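Local coordinates for Serine/threonine-protein kinase PknE (Mycobacterium tuberculosis, PDB 2H34) that transfers phosphate from ATP to serine and threonine residues of proteins as a mycobacterial signalling kinase implicated in survival of the bacterium inside its host, at residues A[217-229]-A[268-282]. Sequence-based numbering, arbitrary orientation.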
loop_
_atom_site.group_PDB
_atom_site.type_symbol
_atom_site.label_atom_id
_atom_site.label_comp_id
_atom_site.label_asym_id
_atom_site.label_seq_id
_atom_site.Cartn_x
_atom_site.Cartn_y
_atom_site.Cartn_z
ATOM N N ASP A 217 -1.483 8.948 3.501
ATOM C CA ASP A 217 -1.875 7.836 2.613
ATOM C C ASP A 217 -2.956 8.166 1.565
ATOM O O ASP A 217 -2.924 7.640 0.449
ATOM C CB ASP A 217 -2.239 6.566 3.405
ATOM C CG ASP A 217 -3.204 6.821 4.556
ATOM O OD1 ASP A 217 -3.815 5.843 5.048
ATOM O OD2 ASP A 217 -3.344 7.979 4.988
ATOM N N ILE A 218 -3.887 9.051 1.918
ATOM C CA ILE A 218 -4.910 9.532 0.984
ATOM C C ILE A 218 -4.265 10.182 -0.238
ATOM O O ILE A 218 -4.706 9.966 -1.364
ATOM C CB ILE A 218 -5.905 10.510 1.684
ATOM C CG1 ILE A 218 -6.805 9.733 2.645
ATOM C CG2 ILE A 218 -6.769 11.259 0.663
ATOM C CD1 ILE A 218 -7.102 10.443 3.909
ATOM N N TYR A 219 -3.213 10.957 0.000
ATOM C CA TYR A 219 -2.454 11.609 -1.069
ATOM C C TYR A 219 -1.830 10.529 -1.946
ATOM O O TYR A 219 -2.036 10.510 -3.168
ATOM C CB TYR A 219 -1.353 12.508 -0.481
ATOM C CG TYR A 219 -0.573 13.357 -1.488
ATOM C CD1 TYR A 219 -0.877 14.705 -1.657
ATOM C CD2 TYR A 219 0.490 12.834 -2.227
ATOM C CE1 TYR A 219 -0.175 15.506 -2.547
ATOM C CE2 TYR A 219 1.198 13.632 -3.132
ATOM C CZ TYR A 219 0.850 14.968 -3.283
ATOM O OH TYR A 219 1.508 15.800 -4.159
ATOM N N ALA A 220 -1.070 9.635 -1.311
ATOM C CA ALA A 220 -0.405 8.548 -2.004
ATOM C C ALA A 220 -1.380 7.778 -2.917
ATOM O O ALA A 220 -1.136 7.631 -4.121
ATOM C CB ALA A 220 0.241 7.629 -0.999
ATOM N N LEU A 221 -2.504 7.339 -2.354
ATOM C CA LEU A 221 -3.489 6.554 -3.112
ATOM C C LEU A 221 -3.953 7.259 -4.384
ATOM O O LEU A 221 -4.242 6.613 -5.395
ATOM C CB LEU A 221 -4.693 6.203 -2.241
ATOM C CG LEU A 221 -5.607 5.072 -2.704
ATOM C CD1 LEU A 221 -4.873 3.755 -2.681
ATOM C CD2 LEU A 221 -6.846 4.990 -1.824
ATOM N N THR A 222 -4.015 8.585 -4.325
ATOM C CA THR A 222 -4.483 9.368 -5.455
ATOM C C THR A 222 -3.426 9.394 -6.569
ATOM O O THR A 222 -3.768 9.268 -7.750
ATOM C CB THR A 222 -4.916 10.783 -5.020
ATOM O OG1 THR A 222 -5.694 10.687 -3.829
ATOM C CG2 THR A 222 -5.750 11.441 -6.089
ATOM N N CYS A 223 -2.152 9.532 -6.197
ATOM C CA CYS A 223 -1.060 9.283 -7.138
ATOM C C CYS A 223 -1.182 7.866 -7.741
ATOM O O CYS A 223 -1.107 7.684 -8.961
ATOM C CB CYS A 223 0.295 9.443 -6.455
ATOM S SG CYS A 223 0.604 11.073 -5.722
ATOM N N VAL A 224 -1.410 6.869 -6.892
ATOM C CA VAL A 224 -1.528 5.510 -7.381
ATOM C C VAL A 224 -2.695 5.387 -8.370
ATOM O O VAL A 224 -2.546 4.791 -9.450
ATOM C CB VAL A 224 -1.656 4.490 -6.238
ATOM C CG1 VAL A 224 -1.969 3.118 -6.798
ATOM C CG2 VAL A 224 -0.378 4.430 -5.439
ATOM N N LEU A 225 -3.842 5.966 -8.013
ATOM C CA LEU A 225 -4.997 5.976 -8.898
ATOM C C LEU A 225 -4.611 6.609 -10.233
ATOM O O LEU A 225 -4.842 6.023 -11.298
ATOM C CB LEU A 225 -6.156 6.740 -8.259
ATOM C CG LEU A 225 -7.395 7.032 -9.126
ATOM C CD1 LEU A 225 -8.051 5.762 -9.655
ATOM C CD2 LEU A 225 -8.398 7.874 -8.354
ATOM N N TYR A 226 -4.003 7.796 -10.162
ATOM C CA TYR A 226 -3.512 8.484 -11.343
ATOM C C TYR A 226 -2.743 7.546 -12.250
ATOM O O TYR A 226 -3.057 7.416 -13.439
ATOM C CB TYR A 226 -2.609 9.643 -10.959
ATOM C CG TYR A 226 -2.157 10.470 -12.158
ATOM C CD1 TYR A 226 -2.983 11.459 -12.703
ATOM C CD2 TYR A 226 -0.908 10.254 -12.753
ATOM C CE1 TYR A 226 -2.571 12.206 -13.800
ATOM C CE2 TYR A 226 -0.491 10.997 -13.846
ATOM C CZ TYR A 226 -1.322 11.970 -14.358
ATOM O OH TYR A 226 -0.911 12.695 -15.441
ATOM N N GLU A 227 -1.740 6.885 -11.673
ATOM C CA GLU A 227 -0.872 5.996 -12.434
ATOM C C GLU A 227 -1.625 4.861 -13.111
ATOM O O GLU A 227 -1.312 4.514 -14.256
ATOM C CB GLU A 227 0.249 5.435 -11.566
ATOM C CG GLU A 227 1.317 4.754 -12.398
ATOM C CD GLU A 227 2.568 4.416 -11.619
ATOM O OE1 GLU A 227 2.735 4.930 -10.485
ATOM O OE2 GLU A 227 3.386 3.638 -12.161
ATOM N N CYS A 228 -2.609 4.298 -12.410
ATOM C CA CYS A 228 -3.439 3.227 -12.954
ATOM C C CYS A 228 -4.177 3.685 -14.194
ATOM O O CYS A 228 -4.427 2.902 -15.116
ATOM C CB CYS A 228 -4.479 2.777 -11.929
ATOM S SG CYS A 228 -3.812 2.015 -10.443
ATOM N N LEU A 229 -4.540 4.963 -14.191
ATOM C CA LEU A 229 -5.333 5.539 -15.261
ATOM C C LEU A 229 -4.458 5.863 -16.454
ATOM O O LEU A 229 -4.708 5.402 -17.569
ATOM C CB LEU A 229 -6.066 6.794 -14.767
ATOM C CG LEU A 229 -7.196 6.550 -13.760
ATOM C CD1 LEU A 229 -7.578 7.820 -13.012
ATOM C CD2 LEU A 229 -8.416 5.934 -14.442
ATOM N N VAL A 268 -11.414 14.776 -9.045
ATOM C CA VAL A 268 -10.996 13.815 -8.027
ATOM C C VAL A 268 -9.492 13.888 -7.717
ATOM O O VAL A 268 -9.102 14.038 -6.561
ATOM C CB VAL A 268 -11.414 12.381 -8.373
ATOM C CG1 VAL A 268 -10.750 11.397 -7.418
ATOM C CG2 VAL A 268 -12.911 12.250 -8.287
ATOM N N ILE A 269 -8.660 13.815 -8.750
ATOM C CA ILE A 269 -7.216 13.877 -8.548
ATOM C C ILE A 269 -6.798 15.207 -7.955
ATOM O O ILE A 269 -5.969 15.241 -7.049
ATOM C CB ILE A 269 -6.415 13.531 -9.828
ATOM C CG1 ILE A 269 -6.443 12.020 -10.047
ATOM C CG2 ILE A 269 -4.957 13.931 -9.700
ATOM C CD1 ILE A 269 -7.498 11.568 -10.988
ATOM N N ALA A 270 -7.406 16.289 -8.435
ATOM C CA ALA A 270 -7.100 17.630 -7.937
ATOM C C ALA A 270 -7.359 17.700 -6.445
ATOM O O ALA A 270 -6.540 18.211 -5.693
ATOM C CB ALA A 270 -7.927 18.674 -8.663
ATOM N N ARG A 271 -8.499 17.171 -6.025
ATOM C CA ARG A 271 -8.853 17.168 -4.621
ATOM C C ARG A 271 -7.963 16.210 -3.842
ATOM O O ARG A 271 -7.521 16.523 -2.740
ATOM C CB ARG A 271 -10.326 16.805 -4.439
ATOM C CG ARG A 271 -10.786 16.875 -3.005
ATOM C CD ARG A 271 -12.207 17.413 -2.875
ATOM N NE ARG A 271 -12.452 17.771 -1.484
ATOM C CZ ARG A 271 -12.304 18.993 -0.988
ATOM N NH1 ARG A 271 -11.954 20.000 -1.775
ATOM N NH2 ARG A 271 -12.509 19.206 0.304
ATOM N N GLY A 272 -7.701 15.047 -4.432
ATOM C CA GLY A 272 -7.011 13.962 -3.746
ATOM C C GLY A 272 -5.545 14.246 -3.505
ATOM O O GLY A 272 -4.950 13.743 -2.542
HETATM N N MSE A 273 -4.951 15.040 -4.388
HETATM C CA MSE A 273 -3.593 15.498 -4.167
HETATM C C MSE A 273 -3.496 17.015 -4.188
HETATM O O MSE A 273 -2.489 17.582 -4.616
HETATM C CB MSE A 273 -2.601 14.824 -5.120
HETATM C CG MSE A 273 -2.939 14.878 -6.595
HETATM SE SE MSE A 273 -1.766 13.656 -7.605
HETATM C CE MSE A 273 -0.065 14.610 -7.361
ATOM N N ALA A 274 -4.552 17.661 -3.699
ATOM C CA ALA A 274 -4.548 19.093 -3.448
ATOM C C ALA A 274 -3.359 19.411 -2.559
ATOM O O ALA A 274 -2.877 18.541 -1.825
ATOM C CB ALA A 274 -5.847 19.514 -2.780
ATOM N N LYS A 275 -2.882 20.649 -2.628
ATOM C CA LYS A 275 -1.620 21.005 -1.980
ATOM C C LYS A 275 -1.743 21.043 -0.463
ATOM O O LYS A 275 -1.037 20.309 0.235
ATOM C CB LYS A 275 -1.080 22.313 -2.546
ATOM C CG LYS A 275 -0.786 22.232 -4.030
ATOM C CD LYS A 275 0.351 21.262 -4.311
ATOM C CE LYS A 275 0.459 20.964 -5.787
ATOM N NZ LYS A 275 1.801 20.425 -6.132
ATOM N N ASN A 276 -2.660 21.877 0.033
ATOM C CA ASN A 276 -3.016 21.888 1.450
ATOM C C ASN A 276 -3.765 20.595 1.853
ATOM O O ASN A 276 -4.812 20.258 1.274
ATOM C CB ASN A 276 -3.816 23.151 1.790
ATOM C CG ASN A 276 -4.084 23.313 3.287
ATOM O OD1 ASN A 276 -4.300 22.339 4.016
ATOM N ND2 ASN A 276 -4.110 24.563 3.742
ATOM N N PRO A 277 -3.208 19.860 2.835
ATOM C CA PRO A 277 -3.798 18.630 3.351
ATOM C C PRO A 277 -5.284 18.779 3.639
ATOM O O PRO A 277 -6.051 17.847 3.417
ATOM C CB PRO A 277 -3.043 18.403 4.664
ATOM C CG PRO A 277 -1.749 19.048 4.475
ATOM C CD PRO A 277 -1.941 20.184 3.512
ATOM N N GLU A 278 -5.684 19.953 4.116
ATOM C CA GLU A 278 -7.063 20.182 4.520
ATOM C C GLU A 278 -8.011 20.366 3.345
ATOM O O GLU A 278 -9.215 20.441 3.541
ATOM C CB GLU A 278 -7.153 21.363 5.480
ATOM C CG GLU A 278 -6.369 21.129 6.756
ATOM C CD GLU A 278 -6.381 22.321 7.694
ATOM O OE1 GLU A 278 -5.911 23.415 7.296
ATOM O OE2 GLU A 278 -6.848 22.156 8.844
ATOM N N ASP A 279 -7.472 20.428 2.131
ATOM C CA ASP A 279 -8.301 20.475 0.926
ATOM C C ASP A 279 -8.589 19.119 0.324
ATOM O O ASP A 279 -9.374 19.027 -0.611
ATOM C CB ASP A 279 -7.644 21.341 -0.124
ATOM C CG ASP A 279 -7.199 22.633 0.438
ATOM O OD1 ASP A 279 -7.868 23.089 1.388
ATOM O OD2 ASP A 279 -6.183 23.184 -0.039
ATOM N N ARG A 280 -7.942 18.081 0.840
ATOM C CA ARG A 280 -8.030 16.764 0.235
ATOM C C ARG A 280 -9.199 16.048 0.861
ATOM O O ARG A 280 -9.840 16.593 1.761
ATOM C CB ARG A 280 -6.750 15.965 0.469
ATOM C CG ARG A 280 -5.524 16.571 -0.166
ATOM C CD ARG A 280 -4.308 15.751 0.185
ATOM N NE ARG A 280 -3.094 16.560 0.259
ATOM C CZ ARG A 280 -2.140 16.378 1.170
ATOM N NH1 ARG A 280 -2.278 15.428 2.086
ATOM N NH2 ARG A 280 -1.056 17.140 1.169
ATOM N N TYR A 281 -9.473 14.830 0.396
ATOM C CA TYR A 281 -10.483 14.008 1.020
ATOM C C TYR A 281 -9.989 13.626 2.394
ATOM O O TYR A 281 -8.794 13.490 2.605
ATOM C CB TYR A 281 -10.761 12.764 0.195
ATOM C CG TYR A 281 -11.191 13.038 -1.232
ATOM C CD1 TYR A 281 -10.266 13.016 -2.276
ATOM C CD2 TYR A 281 -12.522 13.292 -1.542
ATOM C CE1 TYR A 281 -10.661 13.258 -3.588
ATOM C CE2 TYR A 281 -12.924 13.529 -2.845
ATOM C CZ TYR A 281 -11.993 13.516 -3.856
ATOM O OH TYR A 281 -12.390 13.742 -5.145
ATOM N N VAL A 282 -10.919 13.494 3.331
ATOM C CA VAL A 282 -10.595 13.176 4.719
ATOM C C VAL A 282 -10.338 11.677 4.888
ATOM O O VAL A 282 -9.561 11.260 5.753
ATOM C CB VAL A 282 -11.715 13.679 5.654
ATOM C CG1 VAL A 282 -11.535 13.171 7.084
ATOM C CG2 VAL A 282 -11.710 15.190 5.642
#
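The ring of Y219 takes M273 CB over one face, 3.9 Å from CB to the ring centroid, a CH-pi contact, and meets R280 NE at its edge. The guanidinium of R280 is itself sandwiched: P277 CA lies over the centre of one face and Y219 CD1 over the rim of the other, with ring and guanidinium planes 72° apart. In its own plane R280 NE gives a nearly straight hydrogen bond to A274 O (2.9 Å, 173°), which, with a salt bridge from R280 NH2 to E205 and the two covered faces, holds the group in place. The pairing with E205, outside both segments, is consistent with the ion pair of protein kinases that joins the glutamate of the APE motif, at the end of the activation segment, to an arginine in the loop between helices 264-272 and 284-293. CG of Y219, anti to the backbone N, carries the ring out between M273 and R280. The selenomethionine side chain of M273, bent at chi3, brings CE to 4.0 Å from C223 SG. Where the helices come close, T222 lays CG2 against G272 CA and I269 CA, while OG1 turns back to hydrogen-bond I218 O (2.8 Å), satisfying the buried hydroxyl within its own helix. I218 CG2 packs on Y281 CB. Further along, I269 meets Y226 and L229, and L225 touches V268. Helices 217-229 and 268-272 run roughly antiparallel, at 151°, their short segment axes 9.2 Å apart at closest approach, in the C-lobe; L221 packs on helices 133-152 and 284-293, and H246 of helix 239-248 meets the Y219 ring.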